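Local coordinates for protein aminomethyltransferase (Bartonella henselae, PDB 3GIR) that belongs to the aminomethyltransferase (T-protein) family, which pairs a folate-binding domain with a C-terminal barrel domain, at residues Y100-D105 with D128-T133; A189-N194 with Q206-T211; A250-R255 with L260-N265; E288-Y293 with A297-L302. One frame throughout, in Å; residues are numbered along the deposited sequence.

Contact 1 (Y100-D105 with D128-T133)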
loop_
_atom_site.group_PDB
_atom_site.type_symbol
_atom_site.label_atom_id
_atom_site.label_comp_id
_atom_site.label_asym_id
_atom_site.label_seq_id
_atom_site.Cartn_x
_atom_site.Cartn_y
_atom_site.Cartn_z
ATOM N N TYR A 100 21.717 -0.373 3.978
ATOM C CA TYR A 100 21.840 0.812 4.822
ATOM C C TYR A 100 20.597 1.687 4.798
ATOM O O TYR A 100 20.078 2.136 5.829
ATOM C CB TYR A 100 23.042 1.596 4.372
ATOM C CG TYR A 100 23.151 2.949 5.017
ATOM C CD1 TYR A 100 23.400 3.071 6.380
ATOM C CD2 TYR A 100 23.007 4.104 4.295
ATOM C CE1 TYR A 100 23.479 4.299 6.979
ATOM C CE2 TYR A 100 23.121 5.350 4.882
ATOM C CZ TYR A 100 23.383 5.429 6.258
ATOM O OH TYR A 100 23.440 6.642 6.889
ATOM N N ALA A 101 20.062 1.902 3.589
ATOM C CA ALA A 101 18.928 2.809 3.457
ATOM C C ALA A 101 17.680 2.287 4.083
ATOM O O ALA A 101 16.871 3.056 4.616
ATOM C CB ALA A 101 18.645 3.204 1.943
ATOM N N LEU A 102 17.484 0.970 3.965
ATOM C CA LEU A 102 16.243 0.310 4.416
ATOM C C LEU A 102 16.584 -0.832 5.353
ATOM O O LEU A 102 17.653 -1.452 5.178
ATOM C CB LEU A 102 15.500 -0.307 3.232
ATOM C CG LEU A 102 15.120 0.644 2.115
ATOM C CD1 LEU A 102 14.550 -0.120 0.886
ATOM C CD2 LEU A 102 14.086 1.715 2.596
ATOM N N PRO A 103 15.607 -1.234 6.189
ATOM C CA PRO A 103 15.859 -2.385 7.093
ATOM C C PRO A 103 15.646 -3.738 6.408
ATOM O O PRO A 103 14.753 -4.503 6.775
ATOM C CB PRO A 103 14.851 -2.163 8.230
ATOM C CG PRO A 103 13.705 -1.463 7.538
ATOM C CD PRO A 103 14.317 -0.607 6.443
ATOM N N VAL A 104 16.530 -4.045 5.458
ATOM C CA VAL A 104 16.485 -5.247 4.650
ATOM C C VAL A 104 17.884 -5.835 4.594
ATOM O O VAL A 104 18.873 -5.152 4.852
ATOM C CB VAL A 104 15.994 -4.941 3.196
ATOM C CG1 VAL A 104 14.608 -4.250 3.196
ATOM C CG2 VAL A 104 17.022 -4.075 2.396
ATOM N N ASP A 105 17.967 -7.124 4.347
ATOM C CA ASP A 105 19.241 -7.734 3.930
ATOM C C ASP A 105 19.141 -7.961 2.422
ATOM O O ASP A 105 18.678 -8.977 1.950
ATOM C CB ASP A 105 19.546 -9.048 4.688
ATOM C CG ASP A 105 20.968 -9.559 4.406
ATOM O OD1 ASP A 105 21.594 -9.052 3.428
ATOM O OD2 ASP A 105 21.446 -10.478 5.142
ATOM N N ASP A 128 7.994 6.508 4.599
ATOM C CA ASP A 128 7.177 5.892 3.542
ATOM C C ASP A 128 7.278 4.407 3.671
ATOM O O ASP A 128 8.302 3.874 4.095
ATOM C CB ASP A 128 7.591 6.318 2.125
ATOM C CG ASP A 128 6.422 6.221 1.099
ATOM O OD1 ASP A 128 5.286 5.980 1.578
ATOM O OD2 ASP A 128 6.717 6.233 -0.134
ATOM N N ASP A 129 6.215 3.720 3.292
ATOM C CA ASP A 129 6.326 2.266 3.116
ATOM C C ASP A 129 6.526 1.977 1.639
ATOM O O ASP A 129 6.146 2.808 0.785
ATOM C CB ASP A 129 5.209 1.460 3.777
ATOM C CG ASP A 129 3.854 1.751 3.340
ATOM O OD1 ASP A 129 3.531 2.774 2.667
ATOM O OD2 ASP A 129 2.996 0.870 3.759
ATOM N N LEU A 130 7.233 0.874 1.362
ATOM C CA LEU A 130 7.772 0.676 0.000
ATOM C C LEU A 130 7.726 -0.801 -0.292
ATOM O O LEU A 130 7.759 -1.577 0.623
ATOM C CB LEU A 130 9.268 1.155 0.002
ATOM C CG LEU A 130 9.689 2.572 0.332
ATOM C CD1 LEU A 130 11.201 2.820 0.588
ATOM C CD2 LEU A 130 9.240 3.527 -0.789
ATOM N N ILE A 131 7.768 -1.201 -1.568
ATOM C CA ILE A 131 8.047 -2.549 -1.959
ATOM C C ILE A 131 9.344 -2.526 -2.752
ATOM O O ILE A 131 9.518 -1.739 -3.725
ATOM C CB ILE A 131 6.964 -3.207 -2.843
ATOM C CG1 ILE A 131 5.578 -3.011 -2.234
ATOM C CG2 ILE A 131 7.338 -4.636 -3.171
ATOM C CD1 ILE A 131 5.437 -3.731 -0.926
ATOM N N LEU A 132 10.276 -3.389 -2.301
ATOM C CA LEU A 132 11.606 -3.565 -2.914
ATOM C C LEU A 132 11.634 -4.912 -3.649
ATOM O O LEU A 132 11.291 -5.934 -3.046
ATOM C CB LEU A 132 12.657 -3.568 -1.816
ATOM C CG LEU A 132 14.113 -3.893 -2.249
ATOM C CD1 LEU A 132 14.726 -2.837 -3.136
ATOM C CD2 LEU A 132 14.996 -4.125 -1.066
ATOM N N THR A 133 12.042 -4.910 -4.917
ATOM C CA THR A 133 12.160 -6.145 -5.738
ATOM C C THR A 133 13.522 -6.216 -6.318
ATOM O O THR A 133 14.037 -5.207 -6.777
ATOM C CB THR A 133 11.131 -6.109 -6.895
ATOM O OG1 THR A 133 9.822 -5.980 -6.319
ATOM C CG2 THR A 133 11.164 -7.431 -7.687
#
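Val104 N bonds back to Leu102 O at 2.8 Å, closing an inverse gamma turn centred on Pro103. The turn follows directly on the end of helix 94-101, and it sends two apolar side chains, Leu102 and Val104, toward the strand segment 128-133. Leu130 and Leu132, two residues apart on that strand, point back at them, and everything that crosses is hydrocarbon. Leu102 serves both strand leucines with its fork. The methyl Leu102 CD2 meets Leu130 CD1 at 3.7 Å, the two side chains crossing at about a right angle, while the other methyl, Leu102 CD1, lies a looser 4.5 Å from Leu132 CD2. Val104 CG2 is also 4.0 Å from Leu132 CD2, so one branch of Leu132 is shared by the two residues that flank Pro103. Leu132 gets there because its CG stands opposite the backbone N (chi1 174°). Further out, Leu102 also touches Leu119 and Leu142, and Leu132 touches Phe140 and Leu142, side chains of the strands flanking 126-136. All four touching residues are buried. A turn leaving a helix thus packs its apolar side chains on one face of the five-stranded antiparallel sheet, inside the folate-binding family region, and the inverse gamma turn at Pro103 is the motif that sets Leu102 and Val104 side by side.

Contact 2 (A189-N194 with Q206-T211)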
loop_
_atom_site.group_PDB
_atom_site.type_symbol
_atom_site.label_atom_id
_atom_site.label_comp_id
_atom_site.label_asym_id
_atom_site.label_seq_id
_atom_site.Cartn_x
_atom_site.Cartn_y
_atom_site.Cartn_z
ATOM N N ALA A 189 -4.839 -12.049 -22.388
ATOM C CA ALA A 189 -4.311 -10.870 -23.037
ATOM C C ALA A 189 -2.926 -11.123 -23.648
ATOM O O ALA A 189 -2.337 -10.201 -24.236
ATOM C CB ALA A 189 -4.257 -9.672 -22.056
ATOM N N GLY A 190 -2.402 -12.332 -23.474
ATOM C CA GLY A 190 -1.072 -12.684 -23.959
ATOM C C GLY A 190 0.089 -12.161 -23.192
ATOM O O GLY A 190 1.218 -12.153 -23.710
ATOM N N LEU A 191 -0.149 -11.798 -21.916
ATOM C CA LEU A 191 0.915 -11.272 -21.099
ATOM C C LEU A 191 1.427 -12.363 -20.156
ATOM O O LEU A 191 0.655 -13.134 -19.624
ATOM C CB LEU A 191 0.447 -10.070 -20.274
ATOM C CG LEU A 191 -0.232 -8.998 -21.092
ATOM C CD1 LEU A 191 -1.050 -8.117 -20.097
ATOM C CD2 LEU A 191 0.793 -8.238 -21.852
ATOM N N PRO A 192 2.736 -12.459 -19.979
ATOM C CA PRO A 192 3.353 -13.378 -19.053
ATOM C C PRO A 192 3.176 -12.874 -17.611
ATOM O O PRO A 192 2.917 -11.686 -17.424
ATOM C CB PRO A 192 4.816 -13.373 -19.476
ATOM C CG PRO A 192 4.983 -12.060 -20.190
ATOM C CD PRO A 192 3.706 -11.579 -20.650
ATOM N N GLY A 193 3.266 -13.794 -16.663
ATOM C CA GLY A 193 3.194 -13.513 -15.243
ATOM C C GLY A 193 2.450 -14.565 -14.441
ATOM O O GLY A 193 2.642 -14.662 -13.231
ATOM N N ASN A 194 1.681 -15.439 -15.120
ATOM C CA ASN A 194 1.015 -16.482 -14.410
ATOM C C ASN A 194 1.971 -17.458 -13.697
ATOM O O ASN A 194 1.571 -18.103 -12.722
ATOM C CB ASN A 194 0.075 -17.230 -15.332
ATOM C CG ASN A 194 -1.318 -16.741 -15.285
ATOM O OD1 ASN A 194 -2.134 -17.288 -14.560
ATOM N ND2 ASN A 194 -1.635 -15.722 -16.096
ATOM N N GLN A 206 12.012 -5.129 -22.106
ATOM C CA GLN A 206 12.691 -3.930 -21.764
ATOM C C GLN A 206 11.743 -2.806 -21.239
ATOM O O GLN A 206 10.779 -2.468 -21.884
ATOM C CB GLN A 206 13.480 -3.441 -22.986
ATOM C CG GLN A 206 14.316 -2.250 -22.732
ATOM C CD GLN A 206 15.599 -2.585 -21.943
ATOM O OE1 GLN A 206 16.171 -3.675 -22.078
ATOM N NE2 GLN A 206 15.992 -1.671 -21.052
ATOM N N ASP A 207 12.076 -2.250 -20.088
ATOM C CA ASP A 207 11.335 -1.163 -19.444
ATOM C C ASP A 207 9.925 -1.575 -18.922
ATOM O O ASP A 207 9.187 -0.711 -18.476
ATOM C CB ASP A 207 11.255 0.086 -20.327
ATOM C CG ASP A 207 12.643 0.780 -20.520
ATOM O OD1 ASP A 207 13.597 0.454 -19.810
ATOM O OD2 ASP A 207 12.736 1.712 -21.338
ATOM N N TRP A 208 9.597 -2.859 -18.936
ATOM C CA TRP A 208 8.340 -3.316 -18.366
ATOM C C TRP A 208 8.706 -4.017 -17.045
ATOM O O TRP A 208 9.775 -4.595 -16.914
ATOM C CB TRP A 208 7.629 -4.354 -19.255
ATOM C CG TRP A 208 6.897 -3.833 -20.415
ATOM C CD1 TRP A 208 7.390 -3.090 -21.394
ATOM C CD2 TRP A 208 5.556 -4.186 -20.786
ATOM N NE1 TRP A 208 6.412 -2.842 -22.334
ATOM C CE2 TRP A 208 5.273 -3.489 -21.971
ATOM C CE3 TRP A 208 4.539 -4.895 -20.158
ATOM C CZ2 TRP A 208 4.032 -3.587 -22.602
ATOM C CZ3 TRP A 208 3.304 -4.991 -20.782
ATOM C CH2 TRP A 208 3.080 -4.327 -21.989
ATOM N N PHE A 209 7.807 -3.962 -16.057
ATOM C CA PHE A 209 8.024 -4.641 -14.760
ATOM C C PHE A 209 6.697 -5.197 -14.323
ATOM O O PHE A 209 5.738 -4.430 -14.235
ATOM C CB PHE A 209 8.612 -3.597 -13.781
ATOM C CG PHE A 209 8.755 -4.031 -12.358
ATOM C CD1 PHE A 209 9.415 -5.169 -12.012
ATOM C CD2 PHE A 209 8.220 -3.242 -11.336
ATOM C CE1 PHE A 209 9.563 -5.557 -10.656
ATOM C CE2 PHE A 209 8.398 -3.586 -10.000
ATOM C CZ PHE A 209 9.032 -4.793 -9.671
ATOM N N ILE A 210 6.574 -6.521 -14.094
ATOM C CA ILE A 210 5.330 -7.103 -13.655
ATOM C C ILE A 210 5.580 -7.816 -12.354
ATOM O O ILE A 210 6.552 -8.593 -12.240
ATOM C CB ILE A 210 4.752 -8.098 -14.682
ATOM C CG1 ILE A 210 4.423 -7.314 -15.976
ATOM C CG2 ILE A 210 3.542 -8.887 -14.124
ATOM C CD1 ILE A 210 3.811 -8.206 -17.119
ATOM N N THR A 211 4.692 -7.583 -11.394
ATOM C CA THR A 211 4.738 -8.246 -10.090
ATOM C C THR A 211 3.389 -8.907 -9.792
ATOM O O THR A 211 2.343 -8.450 -10.276
ATOM C CB THR A 211 5.118 -7.310 -8.920
ATOM O OG1 THR A 211 4.104 -6.273 -8.812
ATOM C CG2 THR A 211 6.542 -6.668 -9.051
#
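Ile210 pushes its CD1 methyl up to Pro192 O, 3.6 Å away, and beside that pair Leu191 CD2 approaches Trp208 CZ3 at a looser 4.2 Å. These are van der Waals contacts between a loop and the residues leading into and along strand 209-211. Leu191 comes at the six-membered part of the indole obliquely. Ile210 reaches the loop with a stretched arm: CG1 is beside the backbone N (chi1 -63°) and CD1 then continues fully extended, so the chain ends against the carbonyl oxygen. Gly193 follows with a phi of 142°, a backbone shape suited to glycine, and brings the loop close beside Ile210 with no side chain in between.

One shell out, segment 189-194 is held at both ends. Gly190, with positive phi, closes helix 182-188 in a Schellman motif, and Ala189 O accepts a hydrogen bond from Lys236 NZ. At the far end of the segment Asn194 ND2 bonds to Ala183 O, tying it back to the same helix. Leu191 and Trp208 both also rest on Leu233 of helix 227-238, which therefore backs the pair. On the strand side, Ile210 shares backbone hydrogen bonds with Phe202, and Phe209 with Ala224. Strand 209-211 thus runs between 201-202 and 220-225 in the mixed sheet, with the loop after helix 182-188 lying along the Ile210 and Trp208 side chains.

Contact 3 (A250-R255 with L260-N265)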
loop_
_atom_site.group_PDB
_atom_site.type_symbol
_atom_site.label_atom_id
_atom_site.label_comp_id
_atom_site.label_asym_id
_atom_site.label_seq_id
_atom_site.Cartn_x
_atom_site.Cartn_y
_atom_site.Cartn_z
ATOM N N ALA A 250 -13.155 2.774 -4.063
ATOM C CA ALA A 250 -13.197 1.344 -3.936
ATOM C C ALA A 250 -11.814 0.784 -3.630
ATOM O O ALA A 250 -11.700 -0.230 -2.943
ATOM C CB ALA A 250 -13.830 0.704 -5.201
ATOM N N ARG A 251 -10.758 1.357 -4.245
ATOM C CA ARG A 251 -9.402 0.959 -3.847
ATOM C C ARG A 251 -9.226 1.043 -2.324
ATOM O O ARG A 251 -8.620 0.176 -1.701
ATOM C CB ARG A 251 -8.348 1.793 -4.560
ATOM C CG ARG A 251 -6.937 1.625 -4.114
ATOM C CD ARG A 251 -6.017 2.264 -5.072
ATOM N NE ARG A 251 -4.666 2.547 -4.598
ATOM C CZ ARG A 251 -3.632 1.752 -4.779
ATOM N NH1 ARG A 251 -3.787 0.567 -5.332
ATOM N NH2 ARG A 251 -2.419 2.167 -4.376
ATOM N N ASP A 252 -9.706 2.144 -1.760
ATOM C CA ASP A 252 -9.637 2.317 -0.318
ATOM C C ASP A 252 -10.461 1.287 0.501
ATOM O O ASP A 252 -9.963 0.796 1.499
ATOM C CB ASP A 252 -10.042 3.784 0.053
ATOM C CG ASP A 252 -9.557 4.152 1.439
ATOM O OD1 ASP A 252 -8.345 4.034 1.702
ATOM O OD2 ASP A 252 -10.446 4.422 2.296
ATOM N N SER A 253 -11.698 0.976 0.111
ATOM C CA SER A 253 -12.507 0.018 0.827
ATOM C C SER A 253 -11.910 -1.372 0.721
ATOM O O SER A 253 -11.903 -2.191 1.694
ATOM C CB SER A 253 -13.983 0.058 0.423
ATOM O OG SER A 253 -14.163 -0.058 -0.988
ATOM N N LEU A 254 -11.346 -1.676 -0.449
ATOM C CA LEU A 254 -10.687 -2.964 -0.598
ATOM C C LEU A 254 -9.512 -3.122 0.327
ATOM O O LEU A 254 -9.356 -4.203 0.986
ATOM C CB LEU A 254 -10.291 -3.248 -2.054
ATOM C CG LEU A 254 -11.433 -3.441 -3.040
ATOM C CD1 LEU A 254 -10.904 -3.127 -4.449
ATOM C CD2 LEU A 254 -12.062 -4.875 -3.011
ATOM N N ARG A 255 -8.578 -2.181 0.286
ATOM C CA ARG A 255 -7.411 -2.272 1.094
ATOM C C ARG A 255 -7.731 -2.273 2.585
ATOM O O ARG A 255 -7.043 -2.954 3.356
ATOM C CB ARG A 255 -6.373 -1.203 0.726
ATOM C CG ARG A 255 -6.737 0.246 1.104
ATOM C CD ARG A 255 -6.217 0.539 2.446
ATOM N NE ARG A 255 -6.728 1.832 2.881
ATOM C CZ ARG A 255 -6.524 2.393 4.077
ATOM N NH1 ARG A 255 -5.795 1.837 5.016
ATOM N NH2 ARG A 255 -7.061 3.601 4.281
ATOM N N LEU A 260 -4.740 -3.422 5.195
ATOM C CA LEU A 260 -3.518 -2.832 4.693
ATOM C C LEU A 260 -3.399 -1.396 5.054
ATOM O O LEU A 260 -4.369 -0.659 4.962
ATOM C CB LEU A 260 -3.425 -3.033 3.180
ATOM C CG LEU A 260 -3.659 -4.463 2.690
ATOM C CD1 LEU A 260 -3.696 -4.539 1.153
ATOM C CD2 LEU A 260 -2.572 -5.312 3.279
ATOM N N CYS A 261 -2.202 -0.961 5.401
ATOM C CA CYS A 261 -1.994 0.462 5.782
ATOM C C CYS A 261 -1.945 1.403 4.608
ATOM O O CYS A 261 -1.449 1.052 3.509
ATOM C CB CYS A 261 -0.698 0.638 6.527
ATOM S SG CYS A 261 -0.765 -0.083 8.184
ATOM N N LEU A 262 -2.389 2.636 4.852
ATOM C CA LEU A 262 -2.231 3.720 3.896
ATOM C C LEU A 262 -1.314 4.769 4.535
ATOM O O LEU A 262 -1.670 5.399 5.555
ATOM C CB LEU A 262 -3.578 4.285 3.441
ATOM C CG LEU A 262 -3.433 5.589 2.648
ATOM C CD1 LEU A 262 -2.739 5.204 1.339
ATOM C CD2 LEU A 262 -4.801 6.227 2.424
ATOM N N HIS A 263 -0.145 5.027 3.935
ATOM C CA HIS A 263 0.716 6.014 4.498
ATOM C C HIS A 263 0.093 7.393 4.354
ATOM O O HIS A 263 -0.546 7.734 3.358
ATOM C CB HIS A 263 2.103 5.977 3.850
ATOM C CG HIS A 263 3.132 6.739 4.612
ATOM N ND1 HIS A 263 3.236 8.101 4.514
ATOM C CD2 HIS A 263 4.044 6.352 5.542
ATOM C CE1 HIS A 263 4.189 8.527 5.321
ATOM N NE2 HIS A 263 4.700 7.492 5.959
ATOM N N GLY A 264 0.192 8.155 5.444
ATOM C CA GLY A 264 -0.497 9.454 5.566
ATOM C C GLY A 264 -1.793 9.370 6.354
ATOM O O GLY A 264 -2.315 10.388 6.820
ATOM N N ASN A 265 -2.295 8.150 6.530
ATOM C CA ASN A 265 -3.471 7.857 7.360
ATOM C C ASN A 265 -3.035 7.010 8.534
ATOM O O ASN A 265 -2.885 7.493 9.669
ATOM C CB ASN A 265 -4.545 7.090 6.597
ATOM C CG ASN A 265 -5.441 7.985 5.742
ATOM O OD1 ASN A 265 -4.970 8.949 5.116
ATOM N ND2 ASN A 265 -6.712 7.631 5.648
#
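Arg255 and Leu260 bring their CA atoms to 5.3 Å as the chain turns out of helix 248-257, and Leu260 N closes the turn by bonding to Arg255 O at 3.0 Å. The N-H points almost straight at the oxygen (168°), although it is tilted from the carbonyl plane. Beyond Leu260, the 260-265 segment runs on as loop.

The Arg255 side chain then takes hold of that loop. Its chain bends at chi2 (91°), which brings Arg255 NH1 to Leu260 O at 2.9 Å, with the oxygen in the guanidinium plane and the nitrogen in the carbonyl plane. Leu260 is thereby held through both its N-H and its C=O by one residue. On the helix side, a side-on salt bridge joins the guanidinium to Asp252: Arg255 NE at 3.0 Å and Arg255 NH2 at 2.9 Å both bond to Asp252 OD1, NH2 along the syn lone pair and NE from above the carboxylate plane. Leu262 lies across one face, its CB 3.6 Å from Arg255 CZ.

Outside the segments, NH1 also forms a salt bridge with Asp266 OD2, which in turn accepts from Leu262 N, and NH2 bonds to Ser340 OG of strand 334-344. With Asp252 OD1 and Leu260 O at its edge, Asp266 and Ser340 as further partners and a leucine over one face, this cation probably has its rotation fixed, and it joins helix, loop and a strand of the C-terminal barrel region.

Contact 4 (E288-Y293 with A297-L302)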
loop_
_atom_site.group_PDB
_atom_site.type_symbol
_atom_site.label_atom_id
_atom_site.label_comp_id
_atom_site.label_asym_id
_atom_site.label_seq_id
_atom_site.Cartn_x
_atom_site.Cartn_y
_atom_site.Cartn_z
ATOM N N GLU A 288 19.532 -7.935 14.232
ATOM C CA GLU A 288 20.777 -8.267 14.932
ATOM C C GLU A 288 21.980 -7.584 14.305
ATOM O O GLU A 288 22.834 -7.075 15.025
ATOM C CB GLU A 288 20.919 -9.779 15.042
ATOM C CG GLU A 288 19.882 -10.303 16.049
ATOM C CD GLU A 288 19.881 -11.816 16.274
ATOM O OE1 GLU A 288 20.509 -12.559 15.466
ATOM O OE2 GLU A 288 19.202 -12.244 17.255
ATOM N N LYS A 289 22.014 -7.492 12.976
ATOM C CA LYS A 289 23.081 -6.752 12.309
ATOM C C LYS A 289 22.970 -5.243 12.550
ATOM O O LYS A 289 23.968 -4.544 12.690
ATOM C CB LYS A 289 23.061 -7.052 10.823
ATOM C CG LYS A 289 23.998 -8.179 10.441
ATOM C CD LYS A 289 24.032 -8.417 8.937
ATOM C CE LYS A 289 22.777 -9.136 8.454
ATOM N NZ LYS A 289 23.111 -9.993 7.266
ATOM N N ALA A 290 21.733 -4.725 12.567
ATOM C CA ALA A 290 21.508 -3.326 12.912
ATOM C C ALA A 290 22.291 -2.361 12.043
ATOM O O ALA A 290 22.766 -1.349 12.532
ATOM C CB ALA A 290 21.818 -3.067 14.411
ATOM N N GLN A 291 22.339 -2.606 10.741
ATOM C CA GLN A 291 23.143 -1.742 9.857
ATOM C C GLN A 291 22.311 -0.677 9.107
ATOM O O GLN A 291 22.872 0.158 8.422
ATOM C CB GLN A 291 24.019 -2.551 8.925
ATOM C CG GLN A 291 23.291 -3.356 7.892
ATOM C CD GLN A 291 24.203 -4.171 6.959
ATOM O OE1 GLN A 291 24.319 -5.410 7.088
ATOM N NE2 GLN A 291 24.824 -3.486 5.996
ATOM N N PHE A 292 20.994 -0.740 9.241
ATOM C CA PHE A 292 20.136 0.212 8.540
ATOM C C PHE A 292 19.978 1.528 9.269
ATOM O O PHE A 292 20.041 1.602 10.528
ATOM C CB PHE A 292 18.757 -0.385 8.276
ATOM C CG PHE A 292 18.005 -0.848 9.509
ATOM C CD1 PHE A 292 17.116 -0.045 10.140
ATOM C CD2 PHE A 292 18.118 -2.150 9.963
ATOM C CE1 PHE A 292 16.405 -0.487 11.256
ATOM C CE2 PHE A 292 17.353 -2.565 11.065
ATOM C CZ PHE A 292 16.522 -1.716 11.669
ATOM N N TYR A 293 19.695 2.571 8.496
ATOM C CA TYR A 293 19.370 3.901 8.978
ATOM C C TYR A 293 18.100 3.831 9.865
ATOM O O TYR A 293 17.072 3.349 9.429
ATOM C CB TYR A 293 19.133 4.843 7.780
ATOM C CG TYR A 293 19.151 6.305 8.130
ATOM C CD1 TYR A 293 20.284 7.084 7.881
ATOM C CD2 TYR A 293 18.102 6.908 8.776
ATOM C CE1 TYR A 293 20.338 8.434 8.263
ATOM C CE2 TYR A 293 18.124 8.260 9.118
ATOM C CZ TYR A 293 19.260 9.019 8.881
ATOM O OH TYR A 293 19.267 10.348 9.245
ATOM N N ALA A 297 17.154 3.577 17.111
ATOM C CA ALA A 297 15.770 3.965 17.582
ATOM C C ALA A 297 14.772 2.826 17.384
ATOM O O ALA A 297 13.884 2.570 18.222
ATOM C CB ALA A 297 15.305 5.215 16.897
ATOM N N PHE A 298 14.886 2.082 16.286
ATOM C CA PHE A 298 14.008 0.924 16.060
ATOM C C PHE A 298 14.150 -0.145 17.177
ATOM O O PHE A 298 13.170 -0.648 17.695
ATOM C CB PHE A 298 14.347 0.292 14.663
ATOM C CG PHE A 298 13.491 -0.887 14.282
ATOM C CD1 PHE A 298 12.379 -0.738 13.440
ATOM C CD2 PHE A 298 13.809 -2.152 14.703
ATOM C CE1 PHE A 298 11.647 -1.816 13.081
ATOM C CE2 PHE A 298 13.010 -3.242 14.367
ATOM C CZ PHE A 298 11.935 -3.069 13.524
ATOM N N LEU A 299 15.397 -0.503 17.461
ATOM C CA LEU A 299 15.764 -1.475 18.515
ATOM C C LEU A 299 15.316 -0.976 19.903
ATOM O O LEU A 299 14.746 -1.735 20.654
ATOM C CB LEU A 299 17.276 -1.741 18.459
ATOM C CG LEU A 299 17.674 -2.511 17.205
ATOM C CD1 LEU A 299 19.190 -2.716 17.072
ATOM C CD2 LEU A 299 16.938 -3.842 17.086
ATOM N N GLU A 300 15.534 0.288 20.206
ATOM C CA GLU A 300 15.059 0.858 21.488
ATOM C C GLU A 300 13.529 0.860 21.604
ATOM O O GLU A 300 12.957 0.612 22.668
ATOM C CB GLU A 300 15.529 2.282 21.662
ATOM C CG GLU A 300 16.953 2.351 22.185
ATOM C CD GLU A 300 17.656 3.681 21.943
ATOM O OE1 GLU A 300 17.027 4.634 21.407
ATOM O OE2 GLU A 300 18.868 3.761 22.291
ATOM N N SER A 301 12.849 1.171 20.512
ATOM C CA SER A 301 11.385 1.146 20.539
ATOM C C SER A 301 10.834 -0.275 20.760
ATOM O O SER A 301 9.792 -0.500 21.388
ATOM C CB SER A 301 10.882 1.706 19.202
ATOM O OG SER A 301 9.504 1.861 19.266
ATOM N N LEU A 302 11.514 -1.248 20.207
ATOM C CA LEU A 302 11.153 -2.621 20.318
ATOM C C LEU A 302 11.248 -3.108 21.792
ATOM O O LEU A 302 10.407 -3.861 22.271
ATOM C CB LEU A 302 12.111 -3.394 19.455
ATOM C CG LEU A 302 11.699 -4.592 18.667
ATOM C CD1 LEU A 302 10.395 -4.420 17.926
ATOM C CD2 LEU A 302 12.854 -4.889 17.717
#
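Phe292 and Phe298 form the aromatic part of this contact, a T-shaped pair: the edge of Phe292 is directed at the face of Phe298, the ring centroids 5.7 Å apart and the planes at 84°. The leading atom is Phe292 CZ, 4.1 Å from Phe298 CG, while Phe292 CE1 lies at the same distance from Phe298 CB. Phe292 holds its ring between the backbone N and the carbonyl carbon (chi1 58°), and this carries the edge across to the helix. Phe298 swings its own ring opposite the backbone N (chi1 -178°), presenting a face.

The aliphatic part is smaller. Ala290 CB touches Leu299 CD1 at 3.8 Å, between two partly exposed residues. Ala290 is where the chain leaves helix 284-289, with positive phi, and it turns the following residues toward the next helix.

The two segments thus join the end of helix 284-289 and the loop after it to the side of helix 295-304. Both phenylalanines also rest on Leu120 of strand 114-120, and Phe292 further touches Pro103 and Val286 of helix 284-289, which precedes it. The pair is wedged where two successive helices meet the edge strand of the five-stranded antiparallel sheet.

How the contacts relate
Along the chain the four contacts follow in series, each closing before the next opens. Contacts 1, 2 and 3 belong to the folate-binding region of the chain. Contacts 1 and 4 have centres 14 Å apart and are directly joined: Asp105 OD2 makes a salt bridge to Lys289 NZ, and Tyr100 O probably accepts a hydrogen bond from Tyr293 N, so the end of helix 284-289 and the loop after it are fastened to the end of helix 94-101 and the turn that follows. Strand 126-136 reaches the other two, through Thr133 beside Phe209 of contact 2 and Asp128 and Asp129 beside His263 of contact 3. Contacts 2 and 4 lie farthest apart, centres about 36 Å, without touching. Contact 1 thus touches all the others.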